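Local coordinates for pesticidal crystal protein Cry2Aa (Bacillus thuringiensis serovar kurstaki, PDB 1I5P), which binds midgut epithelial cells of dipteran and lepidopteran larvae and promotes their colloid-osmotic lysis as an insecticidal delta-endotoxin, at residues A20-P23 with E27-S30; M39-T44 with N416-Y421. All blocks are in the same frame, centred on the assembly; numbering follows the deposited sequence.

Contact 1 of 2, residues A20-P23 with E27-S30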
loop_
_atom_site.group_PDB
_atom_site.type_symbol
_atom_site.label_atom_id
_atom_site.label_comp_id
_atom_site.label_asym_id
_atom_site.label_seq_id
_atom_site.Cartn_x
_atom_site.Cartn_y
_atom_site.Cartn_z
ATOM N N ALA A 20 -22.380 7.660 10.605
ATOM C CA ALA A 20 -21.398 6.767 11.218
ATOM C C ALA A 20 -20.482 6.062 10.211
ATOM O O ALA A 20 -20.933 5.560 9.181
ATOM C CB ALA A 20 -22.113 5.731 12.079
ATOM N N HIS A 21 -19.190 6.033 10.530
ATOM C CA HIS A 21 -18.171 5.392 9.702
ATOM C C HIS A 21 -17.383 4.444 10.605
ATOM O O HIS A 21 -16.981 4.823 11.702
ATOM C CB HIS A 21 -17.220 6.445 9.123
ATOM C CG HIS A 21 -16.040 5.869 8.399
ATOM N ND1 HIS A 21 -16.103 5.430 7.094
ATOM C CD2 HIS A 21 -14.771 5.642 8.809
ATOM C CE1 HIS A 21 -14.924 4.959 6.731
ATOM N NE2 HIS A 21 -14.098 5.076 7.753
ATOM N N ASP A 22 -17.161 3.216 10.148
ATOM C CA ASP A 22 -16.419 2.241 10.943
ATOM C C ASP A 22 -14.919 2.279 10.615
ATOM O O ASP A 22 -14.493 1.869 9.529
ATOM C CB ASP A 22 -16.985 0.843 10.697
ATOM C CG ASP A 22 -16.301 -0.220 11.522
ATOM O OD1 ASP A 22 -15.453 0.132 12.367
ATOM O OD2 ASP A 22 -16.614 -1.417 11.328
ATOM N N PRO A 23 -14.100 2.792 11.550
ATOM C CA PRO A 23 -12.646 2.882 11.363
ATOM C C PRO A 23 -11.959 1.513 11.308
ATOM O O PRO A 23 -10.758 1.426 11.064
ATOM C CB PRO A 23 -12.200 3.704 12.570
ATOM C CG PRO A 23 -13.182 3.280 13.624
ATOM C CD PRO A 23 -14.484 3.365 12.854
ATOM N N GLU A 27 -11.371 -4.927 9.320
ATOM C CA GLU A 27 -11.242 -5.916 10.384
ATOM C C GLU A 27 -12.589 -6.550 10.750
ATOM O O GLU A 27 -12.643 -7.712 11.146
ATOM C CB GLU A 27 -10.624 -5.277 11.635
ATOM C CG GLU A 27 -9.149 -4.884 11.529
ATOM C CD GLU A 27 -8.891 -3.707 10.596
ATOM O OE1 GLU A 27 -9.761 -2.820 10.477
ATOM O OE2 GLU A 27 -7.798 -3.661 9.988
ATOM N N HIS A 28 -13.673 -5.792 10.601
ATOM C CA HIS A 28 -15.007 -6.282 10.948
ATOM C C HIS A 28 -15.673 -7.064 9.826
ATOM O O HIS A 28 -16.739 -7.648 10.008
ATOM C CB HIS A 28 -15.900 -5.107 11.356
ATOM C CG HIS A 28 -15.530 -4.499 12.674
ATOM N ND1 HIS A 28 -15.875 -3.211 13.027
ATOM C CD2 HIS A 28 -14.866 -5.013 13.737
ATOM C CE1 HIS A 28 -15.439 -2.959 14.248
ATOM N NE2 HIS A 28 -14.824 -4.036 14.702
ATOM N N LYS A 29 -15.030 -7.070 8.666
ATOM C CA LYS A 29 -15.546 -7.766 7.499
ATOM C C LYS A 29 -15.115 -9.226 7.476
ATOM O O LYS A 29 -13.994 -9.551 7.861
ATOM C CB LYS A 29 -15.037 -7.083 6.228
ATOM C CG LYS A 29 -16.114 -6.481 5.364
ATOM C CD LYS A 29 -15.503 -5.802 4.144
ATOM C CE LYS A 29 -15.780 -4.312 4.156
ATOM N NZ LYS A 29 -15.210 -3.626 2.962
ATOM N N SER A 30 -16.009 -10.102 7.027
ATOM C CA SER A 30 -15.692 -11.523 6.916
ATOM C C SER A 30 -14.917 -11.708 5.615
ATOM O O SER A 30 -14.981 -10.862 4.722
ATOM C CB SER A 30 -16.967 -12.356 6.850
ATOM O OG SER A 30 -17.650 -12.114 5.632
HETATM O O HOH W 1 -8.481 -0.248 10.198
#
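Asp22 and His28 form a His-carboxylate hydrogen bond that ties the loop before the short helix 25-28 to His28 on that helix, at the surface of this three-domain delta-endotoxin. His28 donates ND1-H to Asp22 OD2, with 2.6 Å between ND1 and OD2 and an N-H...O angle of 158°. The oxygen is met through its syn lone pair and lies near the plane of the imidazole, at its edge, while the carboxylate is turned 31° against the ring. Asp22 reaches across because its CG stands anti to the backbone N (chi1 -178°). The second oxygen, OD1, is hydrogen-bonded to the backbone N of Phe24, which limits rotation of the carboxylate, so one acid links the ring to the chain just beyond Pro23. The negative charge beside ND1 would probably favour protonation of the imidazole. The His28 side chain also touches the loop at Glu489, and the loop 20-23 is held separately by His21 NE2, hydrogen-bonded to Asn472 OD1.

A water probably adds a second link. Glu27 OE1 and Pro23 O, both acceptors, lie 4.4 Å apart, and the water is 2.9 Å from Glu27 OE1 and 3.0 Å from Pro23 O.

Contact 2 of 2, residues M39-T44 with N416-Y421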
loop_
_atom_site.group_PDB
_atom_site.type_symbol
_atom_site.label_atom_id
_atom_site.label_comp_id
_atom_site.label_asym_id
_atom_site.label_seq_id
_atom_site.Cartn_x
_atom_site.Cartn_y
_atom_site.Cartn_z
ATOM N N MET A 39 -14.444 -9.711 -6.152
ATOM C CA MET A 39 -15.033 -10.326 -7.339
ATOM C C MET A 39 -15.900 -9.301 -8.058
ATOM O O MET A 39 -15.864 -9.208 -9.281
ATOM C CB MET A 39 -15.892 -11.546 -6.976
ATOM C CG MET A 39 -15.124 -12.858 -6.878
ATOM S SD MET A 39 -16.194 -14.265 -6.498
ATOM C CE MET A 39 -16.550 -14.897 -8.159
ATOM N N GLU A 40 -16.682 -8.536 -7.304
ATOM C CA GLU A 40 -17.534 -7.526 -7.919
ATOM C C GLU A 40 -16.681 -6.425 -8.523
ATOM O O GLU A 40 -16.986 -5.901 -9.589
ATOM C CB GLU A 40 -18.495 -6.936 -6.892
ATOM C CG GLU A 40 -19.766 -7.736 -6.770
ATOM C CD GLU A 40 -20.491 -7.839 -8.099
ATOM O OE1 GLU A 40 -21.138 -6.841 -8.488
ATOM O OE2 GLU A 40 -20.411 -8.907 -8.752
ATOM N N TRP A 41 -15.612 -6.073 -7.822
ATOM C CA TRP A 41 -14.684 -5.057 -8.295
ATOM C C TRP A 41 -14.183 -5.490 -9.675
ATOM O O TRP A 41 -14.175 -4.709 -10.630
ATOM C CB TRP A 41 -13.511 -4.945 -7.314
ATOM C CG TRP A 41 -12.336 -4.141 -7.801
ATOM C CD1 TRP A 41 -12.217 -2.780 -7.812
ATOM C CD2 TRP A 41 -11.088 -4.655 -8.290
ATOM N NE1 TRP A 41 -10.969 -2.414 -8.268
ATOM C CE2 TRP A 41 -10.258 -3.545 -8.568
ATOM C CE3 TRP A 41 -10.590 -5.945 -8.514
ATOM C CZ2 TRP A 41 -8.958 -3.690 -9.059
ATOM C CZ3 TRP A 41 -9.293 -6.090 -9.002
ATOM C CH2 TRP A 41 -8.492 -4.965 -9.268
ATOM N N LYS A 42 -13.783 -6.750 -9.779
ATOM C CA LYS A 42 -13.273 -7.275 -11.040
ATOM C C LYS A 42 -14.279 -7.133 -12.168
ATOM O O LYS A 42 -13.940 -6.691 -13.268
ATOM C CB LYS A 42 -12.899 -8.749 -10.889
ATOM C CG LYS A 42 -12.304 -9.363 -12.146
ATOM C CD LYS A 42 -11.064 -8.599 -12.579
ATOM C CE LYS A 42 -10.203 -9.407 -13.527
ATOM N NZ LYS A 42 -8.984 -8.640 -13.874
ATOM N N ARG A 43 -15.519 -7.501 -11.880
ATOM C CA ARG A 43 -16.594 -7.458 -12.858
ATOM C C ARG A 43 -17.003 -6.079 -13.354
ATOM O O ARG A 43 -17.208 -5.881 -14.549
ATOM C CB ARG A 43 -17.831 -8.159 -12.282
ATOM C CG ARG A 43 -19.035 -8.203 -13.221
ATOM C CD ARG A 43 -20.240 -8.874 -12.562
ATOM N NE ARG A 43 -20.921 -8.030 -11.576
ATOM C CZ ARG A 43 -21.801 -7.076 -11.878
ATOM N NH1 ARG A 43 -22.116 -6.830 -13.144
ATOM N NH2 ARG A 43 -22.389 -6.380 -10.913
ATOM N N THR A 44 -17.114 -5.126 -12.437
ATOM C CA THR A 44 -17.577 -3.783 -12.776
ATOM C C THR A 44 -16.563 -2.649 -12.771
ATOM O O THR A 44 -16.808 -1.600 -13.369
ATOM C CB THR A 44 -18.690 -3.353 -11.813
ATOM O OG1 THR A 44 -18.104 -3.055 -10.539
ATOM C CG2 THR A 44 -19.715 -4.471 -11.633
ATOM N N ASN A 416 -11.237 5.077 -10.649
ATOM C CA ASN A 416 -10.202 4.440 -9.853
ATOM C C ASN A 416 -10.732 4.133 -8.467
ATOM O O ASN A 416 -11.199 5.015 -7.754
ATOM C CB ASN A 416 -8.984 5.357 -9.795
ATOM C CG ASN A 416 -8.585 5.851 -11.170
ATOM O OD1 ASN A 416 -8.099 5.076 -12.000
ATOM N ND2 ASN A 416 -8.805 7.141 -11.433
ATOM N N TYR A 417 -10.648 2.863 -8.093
ATOM C CA TYR A 417 -11.152 2.414 -6.805
ATOM C C TYR A 417 -10.663 0.997 -6.530
ATOM O O TYR A 417 -10.504 0.205 -7.457
ATOM C CB TYR A 417 -12.684 2.425 -6.838
ATOM C CG TYR A 417 -13.339 1.668 -5.708
ATOM C CD1 TYR A 417 -13.480 2.249 -4.451
ATOM C CD2 TYR A 417 -13.784 0.351 -5.883
ATOM C CE1 TYR A 417 -14.039 1.548 -3.392
ATOM C CE2 TYR A 417 -14.346 -0.363 -4.826
ATOM C CZ TYR A 417 -14.466 0.242 -3.584
ATOM O OH TYR A 417 -14.980 -0.466 -2.522
ATOM N N PHE A 418 -10.414 0.687 -5.263
ATOM C CA PHE A 418 -9.981 -0.650 -4.864
ATOM C C PHE A 418 -10.682 -0.989 -3.551
ATOM O O PHE A 418 -10.733 -0.154 -2.648
ATOM C CB PHE A 418 -8.458 -0.704 -4.671
ATOM C CG PHE A 418 -7.676 -0.209 -5.858
ATOM C CD1 PHE A 418 -7.339 1.138 -5.973
ATOM C CD2 PHE A 418 -7.287 -1.086 -6.867
ATOM C CE1 PHE A 418 -6.620 1.610 -7.078
ATOM C CE2 PHE A 418 -6.571 -0.632 -7.976
ATOM C CZ PHE A 418 -6.236 0.721 -8.082
ATOM N N PRO A 419 -11.223 -2.215 -3.425
ATOM C CA PRO A 419 -11.923 -2.647 -2.208
ATOM C C PRO A 419 -11.102 -2.383 -0.961
ATOM O O PRO A 419 -9.903 -2.661 -0.940
ATOM C CB PRO A 419 -12.146 -4.143 -2.453
ATOM C CG PRO A 419 -12.338 -4.191 -3.934
ATOM C CD PRO A 419 -11.193 -3.311 -4.411
ATOM N N ASP A 420 -11.751 -1.834 0.065
ATOM C CA ASP A 420 -11.100 -1.510 1.342
ATOM C C ASP A 420 -10.018 -0.436 1.252
ATOM O O ASP A 420 -9.288 -0.187 2.217
ATOM C CB ASP A 420 -10.529 -2.778 1.981
ATOM C CG ASP A 420 -11.615 -3.778 2.358
ATOM O OD1 ASP A 420 -12.530 -3.411 3.130
ATOM O OD2 ASP A 420 -11.552 -4.931 1.879
ATOM N N TYR A 421 -9.906 0.201 0.092
ATOM C CA TYR A 421 -8.938 1.279 -0.071
ATOM C C TYR A 421 -9.690 2.589 -0.100
ATOM O O TYR A 421 -10.747 2.697 -0.726
ATOM C CB TYR A 421 -8.147 1.146 -1.378
ATOM C CG TYR A 421 -6.989 0.172 -1.327
ATOM C CD1 TYR A 421 -7.211 -1.204 -1.344
ATOM C CD2 TYR A 421 -5.669 0.628 -1.306
ATOM C CE1 TYR A 421 -6.160 -2.103 -1.347
ATOM C CE2 TYR A 421 -4.601 -0.268 -1.310
ATOM C CZ TYR A 421 -4.854 -1.630 -1.333
ATOM O OH TYR A 421 -3.806 -2.523 -1.338
#
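Trp41, on helix 31-44, turns its indole into the loop 416-421 that leads to strand 422-430, and meets three consecutive residues there. Its NE1 donates to Tyr417 O over 2.8 Å; the bond is bent (N-H...O 143°) and the oxygen lies 18° out of the indole plane. Pro419 covers one face: its CD sits 3.8 Å from the centroid of the five-membered ring, close to the ring normal, in a CH-pi contact, while its CG reaches Trp41 CB at 3.7 Å. Phe418 comes obliquely to the benzo end, CD2 lying 3.8 Å from Trp41 CZ2, and Tyr417 CD2 approaches Trp41 CD1 at 4.0 Å.

The indole projects from the helix with CG anti to the backbone N (chi1 168°). Trp38 meets it edge-to-face. On the loop side, a type II turn from Phe418 to Tyr421 is closed by the backbone bond from Tyr421 N to Phe418 O, and the Phe418 ring packs on Thr246 and Leu250 of helix 238-259 and edge-to-face on His468.

Chemically, helix 31-44 meets the middle domain through one directional bond, which gives the buried indole N-H a main-chain partner and helps set how the ring lies; the proline and aromatic contacts are less directional.

Overall arrangement
Contacts 1 and 2 follow each other along the N-terminal part of the chain: 20-23 with 27-30 closes before helix 31-44 carries the chain on to contact 2. Their centres lie about 17 Å apart, yet a salt bridge joins them directly, Lys29 NZ to Asp420 OD1 at 2.7 Å. Lys29 also pairs with Glu37 of helix 31-44, so one ammonium group connects that helix with the turn of 416-421. The characters differ: contact 1 is a polar surface link, probably water-mediated in part, whereas contact 2 is buried, largely apolar and joins segments 372 residues apart at their closest ends. Contact 1 is internal to the N-terminal part; contact 2 joins helix 31-44 to the middle domain.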